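Local coordinates for protein alginate lyase (PDB 6KFN) that cleaves the polysaccharide alginate as a lyase, probably by beta-elimination, and is built as a right-handed parallel beta-helix, at residues 153-158 with 245-250; 184-189 with 215-220. All blocks are in the same frame, centred on the assembly; numbering follows the deposited sequence. Where two conformers were deposited one is given.

Contact 1. Residues 153-158 with 245-250; sequences SDKGKW and VQVAGW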
loop_
_atom_site.group_PDB
_atom_site.type_symbol
_atom_site.label_atom_id
_atom_site.label_comp_id
_atom_site.label_asym_id
_atom_site.label_seq_id
_atom_site.Cartn_x
_atom_site.Cartn_y
_atom_site.Cartn_z
ATOM N N SER A 153 7.257 9.326 -3.347
ATOM C CA SER A 153 8.696 9.219 -3.405
ATOM C C SER A 153 9.339 10.119 -2.365
ATOM O O SER A 153 8.899 11.238 -2.087
ATOM C CB SER A 153 9.223 9.642 -4.782
ATOM O OG SER A 153 8.782 8.777 -5.800
ATOM N N ASP A 154 10.448 9.642 -1.793
ATOM C CA ASP A 154 11.315 10.467 -0.963
ATOM C C ASP A 154 11.793 11.691 -1.750
ATOM O O ASP A 154 11.963 11.632 -2.982
ATOM C CB ASP A 154 12.536 9.613 -0.542
ATOM C CG ASP A 154 13.482 10.295 0.406
ATOM O OD1 ASP A 154 13.209 10.314 1.632
ATOM O OD2 ASP A 154 14.509 10.800 -0.094
ATOM N N LYS A 155 12.075 12.772 -1.025
ATOM C CA LYS A 155 12.548 14.018 -1.634
ATOM C C LYS A 155 13.743 13.839 -2.536
ATOM O O LYS A 155 13.880 14.565 -3.521
ATOM C CB LYS A 155 12.838 15.043 -0.536
ATOM C CG LYS A 155 13.958 14.665 0.426
ATOM C CD LYS A 155 14.109 15.670 1.555
ATOM C CE LYS A 155 15.179 15.281 2.533
ATOM N NZ LYS A 155 15.249 16.285 3.613
ATOM N N GLY A 156 14.633 12.893 -2.235
ATOM C CA GLY A 156 15.791 12.677 -3.083
ATOM C C GLY A 156 15.455 12.160 -4.468
ATOM O O GLY A 156 16.337 12.160 -5.339
ATOM N N LYS A 157 14.225 11.696 -4.674
ATOM C CA LYS A 157 13.761 11.200 -5.961
ATOM C C LYS A 157 12.736 12.122 -6.618
ATOM O O LYS A 157 12.257 11.777 -7.705
ATOM C CB LYS A 157 13.149 9.805 -5.799
ATOM C CG LYS A 157 14.200 8.767 -5.444
ATOM C CD LYS A 157 15.147 8.472 -6.607
ATOM C CE LYS A 157 16.239 7.447 -6.201
ATOM N NZ LYS A 157 15.580 6.212 -5.773
ATOM N N TRP A 158 12.437 13.300 -6.050
ATOM C CA TRP A 158 11.449 14.164 -6.698
ATOM C C TRP A 158 11.896 14.638 -8.082
ATOM O O TRP A 158 11.036 14.932 -8.918
ATOM C CB TRP A 158 11.159 15.396 -5.841
ATOM C CG TRP A 158 10.363 15.113 -4.611
ATOM C CD1 TRP A 158 9.943 13.913 -4.100
ATOM C CD2 TRP A 158 9.863 16.122 -3.714
ATOM N NE1 TRP A 158 9.204 14.120 -2.945
ATOM C CE2 TRP A 158 9.139 15.470 -2.684
ATOM C CE3 TRP A 158 9.931 17.527 -3.686
ATOM C CZ2 TRP A 158 8.495 16.172 -1.681
ATOM C CZ3 TRP A 158 9.295 18.219 -2.691
ATOM C CH2 TRP A 158 8.583 17.552 -1.680
ATOM N N VAL A 245 8.359 16.007 9.063
ATOM C CA VAL A 245 8.601 17.027 8.051
ATOM C C VAL A 245 9.948 16.764 7.380
ATOM O O VAL A 245 11.003 17.021 7.966
ATOM C CB VAL A 245 8.575 18.428 8.689
ATOM C CG1 VAL A 245 8.744 19.484 7.609
ATOM C CG2 VAL A 245 7.279 18.658 9.446
ATOM N N GLN A 246 9.916 16.287 6.142
ATOM C CA GLN A 246 11.116 16.075 5.359
ATOM C C GLN A 246 11.495 17.265 4.512
ATOM O O GLN A 246 12.674 17.409 4.132
ATOM C CB GLN A 246 10.922 14.864 4.445
ATOM C CG GLN A 246 10.675 13.580 5.171
ATOM C CD GLN A 246 11.607 13.317 6.360
ATOM O OE1 GLN A 246 11.252 13.531 7.533
ATOM N NE2 GLN A 246 12.815 12.914 6.036
ATOM N N VAL A 247 10.502 18.084 4.161
ATOM C CA VAL A 247 10.615 19.288 3.358
ATOM C C VAL A 247 9.654 20.267 3.997
ATOM O O VAL A 247 8.539 19.870 4.367
ATOM C CB VAL A 247 10.201 19.009 1.877
ATOM C CG1 VAL A 247 10.215 20.306 1.078
ATOM C CG2 VAL A 247 11.080 17.966 1.264
ATOM N N ALA A 248 10.074 21.526 4.199
ATOM C CA ALA A 248 9.205 22.479 4.884
ATOM C C ALA A 248 7.812 22.527 4.242
ATOM O O ALA A 248 7.669 22.509 3.004
ATOM C CB ALA A 248 9.824 23.866 4.892
ATOM N N GLY A 249 6.791 22.613 5.091
ATOM C CA GLY A 249 5.429 22.679 4.632
ATOM C C GLY A 249 4.810 21.347 4.274
ATOM O O GLY A 249 3.654 21.322 3.851
ATOM N N TRP A 250 5.568 20.256 4.437
ATOM C CA TRP A 250 5.053 18.898 4.304
ATOM C C TRP A 250 4.927 18.287 5.698
ATOM O O TRP A 250 5.317 18.873 6.701
ATOM C CB TRP A 250 5.925 18.085 3.321
ATOM C CG TRP A 250 5.808 18.627 1.932
ATOM C CD1 TRP A 250 6.616 19.571 1.336
ATOM C CD2 TRP A 250 4.761 18.363 0.993
ATOM N NE1 TRP A 250 6.151 19.871 0.079
ATOM C CE2 TRP A 250 5.015 19.152 -0.149
ATOM C CE3 TRP A 250 3.617 17.563 1.016
ATOM C CZ2 TRP A 250 4.144 19.161 -1.250
ATOM C CZ3 TRP A 250 2.771 17.558 -0.072
ATOM C CH2 TRP A 250 3.032 18.365 -1.195
HETATM O O HOH W 1 13.105 12.441 3.315
#
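Two surface loops, 87 residues apart in sequence, meet through a compact aromatic and aliphatic cluster on one side and a looser polar fringe on the other. The tight part is built round Trp158. Its CG lies anti to the carbonyl carbon (chi1 -72°), which sends the six-membered ring tip first across the gap, where CH2 comes within 3.8 Å of Trp250 NE1 over one face of that indole. With ring planes at 74° and centroids 5.5 Å apart, the pair is a T-shaped stack in which Trp158 gives the edge and Trp250 the face. Val247 meets the same ring tip, CG2 standing 3.9 Å from Trp158 CH2. Trp158 NE1 donates to Ser153 O at 3.0 Å in a bent bond (140°), the acceptor lying in the ring plane, and has a weak second acceptor in Glu188 O.

The fringe is carried by extended, exposed Lys155. Its CG sits in the crowded position between N and the carbonyl carbon, and the straight chain beyond slides past Val247, with CD 3.8 Å from Val247 CG2. NZ then ends on Gln246 O at 2.9 Å, in the carbonyl plane. Beside it, direct contact gives way to a water between Asp154 OD1 and Gln246 NE2, accepting from the amide at 2.8 Å.

One loop follows strand 149-151 and the other strand 241-243; they meet past the C-terminal ends of strands 184-186 and 215-217, which lie between theirs in the same parallel sheet, and there Glu188 bonds to Lys155 N and Asn220 to Gly249 O.

Contact 2. Residues 184-189 with 215-220; sequences IDIKEG and IDVKGN. With NA (sodium ion), chain B.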
loop_
_atom_site.group_PDB
_atom_site.type_symbol
_atom_site.label_atom_id
_atom_site.label_comp_id
_atom_site.label_asym_id
_atom_site.label_seq_id
_atom_site.Cartn_x
_atom_site.Cartn_y
_atom_site.Cartn_z
ATOM N N ILE A 184 2.258 1.406 6.286
ATOM C CA ILE A 184 1.985 2.417 5.284
ATOM C C ILE A 184 2.976 3.565 5.502
ATOM O O ILE A 184 3.064 4.113 6.596
ATOM C CB ILE A 184 0.565 2.951 5.316
ATOM C CG1 ILE A 184 -0.443 1.780 5.272
ATOM C CG2 ILE A 184 0.318 3.928 4.168
ATOM C CD1 ILE A 184 -1.844 2.158 5.579
ATOM N N ASP A 185 3.712 3.912 4.439
ATOM C CA ASP A 185 4.662 5.035 4.456
ATOM C C ASP A 185 4.167 6.031 3.426
ATOM O O ASP A 185 4.154 5.724 2.238
ATOM C CB ASP A 185 6.065 4.539 4.183
ATOM C CG ASP A 185 7.147 5.562 4.439
ATOM O OD1 ASP A 185 6.834 6.665 4.850
ATOM O OD2 ASP A 185 8.344 5.183 4.251
ATOM N N ILE A 186 3.681 7.186 3.906
ATOM C CA ILE A 186 3.080 8.218 3.057
ATOM C C ILE A 186 4.139 9.299 2.859
ATOM O O ILE A 186 4.462 10.013 3.811
ATOM C CB ILE A 186 1.808 8.769 3.700
ATOM C CG1 ILE A 186 0.785 7.658 3.931
ATOM C CG2 ILE A 186 1.242 9.888 2.841
ATOM C CD1 ILE A 186 -0.443 8.068 4.707
ATOM N N LYS A 187 4.698 9.407 1.662
ATOM C CA LYS A 187 5.837 10.277 1.463
ATOM C C LYS A 187 5.478 11.752 1.329
ATOM O O LYS A 187 4.398 12.155 0.876
ATOM C CB LYS A 187 6.618 9.857 0.215
ATOM C CG LYS A 187 7.249 8.476 0.353
ATOM C CD LYS A 187 8.236 8.453 1.529
ATOM C CE LYS A 187 8.997 7.192 1.745
ATOM N NZ LYS A 187 9.798 7.173 2.996
ATOM N N GLU A 188 6.479 12.562 1.687
ATOM C CA GLU A 188 6.476 13.972 1.349
ATOM C C GLU A 188 6.157 14.144 -0.128
ATOM O O GLU A 188 6.641 13.405 -0.985
ATOM C CB GLU A 188 7.827 14.600 1.706
ATOM C CG GLU A 188 9.069 13.987 1.027
ATOM C CD GLU A 188 9.770 12.849 1.770
ATOM O OE1 GLU A 188 9.096 12.055 2.470
ATOM O OE2 GLU A 188 11.009 12.777 1.607
ATOM N N GLY A 189 5.371 15.182 -0.421
ATOM C CA GLY A 189 4.946 15.503 -1.775
ATOM C C GLY A 189 3.577 14.986 -2.152
ATOM O O GLY A 189 2.990 15.485 -3.105
ATOM N N ILE A 215 2.221 3.556 10.707
ATOM C CA ILE A 215 2.143 4.518 9.625
ATOM C C ILE A 215 3.122 5.643 9.943
ATOM O O ILE A 215 3.222 6.088 11.094
ATOM C CB ILE A 215 0.715 5.118 9.457
ATOM C CG1 ILE A 215 -0.313 3.988 9.311
ATOM C CG2 ILE A 215 0.688 6.072 8.262
ATOM C CD1 ILE A 215 -1.747 4.465 9.154
ATOM N N ASP A 216 3.828 6.115 8.923
ATOM C CA ASP A 216 4.566 7.376 8.982
ATOM C C ASP A 216 3.964 8.284 7.919
ATOM O O ASP A 216 3.871 7.892 6.762
ATOM C CB ASP A 216 6.057 7.197 8.757
ATOM C CG ASP A 216 6.891 8.416 9.127
ATOM O OD1 ASP A 216 6.340 9.346 9.767
ATOM O OD2 ASP A 216 8.096 8.395 8.787
ATOM N N VAL A 217 3.551 9.477 8.347
ATOM C CA VAL A 217 2.894 10.453 7.475
ATOM C C VAL A 217 3.867 11.589 7.218
ATOM O O VAL A 217 4.164 12.373 8.124
ATOM C CB VAL A 217 1.604 11.008 8.067
ATOM C CG1 VAL A 217 0.964 11.967 7.076
ATOM C CG2 VAL A 217 0.649 9.894 8.461
ATOM N N LYS A 218 4.369 11.622 6.018
ATOM C CA LYS A 218 5.231 12.724 5.549
ATOM C C LYS A 218 4.574 13.612 4.467
ATOM O O LYS A 218 5.002 14.756 4.046
ATOM C CB LYS A 218 6.576 12.190 5.077
ATOM C CG LYS A 218 7.477 11.841 6.240
ATOM C CD LYS A 218 8.506 10.831 5.906
ATOM C CE LYS A 218 7.813 9.517 5.752
ATOM N NZ LYS A 218 8.676 8.357 6.081
ATOM N N GLY A 219 3.436 13.108 3.877
ATOM C CA GLY A 219 2.617 13.889 2.969
ATOM C C GLY A 219 1.659 14.792 3.723
ATOM O O GLY A 219 1.672 14.858 4.953
ATOM N N ASN A 220 0.851 15.502 2.938
ATOM C CA ASN A 220 -0.113 16.458 3.452
ATOM C C ASN A 220 -1.534 15.941 3.285
ATOM O O ASN A 220 -1.836 15.117 2.408
ATOM C CB ASN A 220 0.007 17.815 2.780
ATOM C CG ASN A 220 1.245 18.562 3.254
ATOM O OD1 ASN A 220 2.016 18.062 4.078
ATOM N ND2 ASN A 220 1.442 19.755 2.740
HETATM NA NA NA B . 9.949 3.544 5.175
HETATM O O HOH W 2 11.553 4.566 3.661
HETATM O O HOH W 3 11.665 2.205 6.181
HETATM O O HOH W 4 10.481 5.030 6.947
#
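Strands 184-186 and 215-217 run parallel in register, their axes 4.9 Å apart and their directions 3° from parallel, with Ile186 N donating to Asp216 O almost straight (2.9 Å, 173°) and Ile186 O receiving Lys218 N as the strands end. Ile184, Ile186, Ile215 and Val217 share one face; Ile186 CD1 lies 4.2 Å from Ile215 CG2 in an aliphatic ladder facing Phe200 and Ile224.

The other face carries a buried salt-bridge network. Lys218, bent at chi3 (-72°), crosses Asp185 obliquely and brings NZ to the syn lone pair of Asp185 OD1 at 2.8 Å, while also meeting Asp216 OD2 from above its carboxylate plane. Asp216 OD1 is taken by His244. Lys187 NZ approaches Asp185 OD2 from above the plane, also at 2.8 Å, leaving Lys187 NZ and Lys218 NZ 3.5 Å apart, a closeness the carboxylates would offset if both are charged. Asp185 OD2 additionally binds sodium at 2.5 Å, with three waters, Glu147 and Glu182.

Parallel coils with aliphatic residues stacked inside are characteristic of a right-handed beta-helix; the buried Asp-Lys network and sodium site, on the face turned from that interior, are particular to this protein.

How the contacts relate
The centres of the two contacts lie 9 Å apart, on the same side of the chain's centre. Along the chain the order is 153-158, 184-189, 215-220, 245-250, so both segments of contact 2 fall between those of contact 1. All four belong to consecutive strands of one ten-stranded parallel sheet or to the loops leaving them: contact 2 pairs adjacent strands, and contact 1 joins the loops of the strands flanking that pair. The loops of contact 1 thus join past the ends of the strand pair of contact 2, and two probable hydrogen bonds tie them to it, Glu188 OE2 lying 2.8 Å from Lys155 N and Asn220 ND2 2.9 Å from Gly249 O.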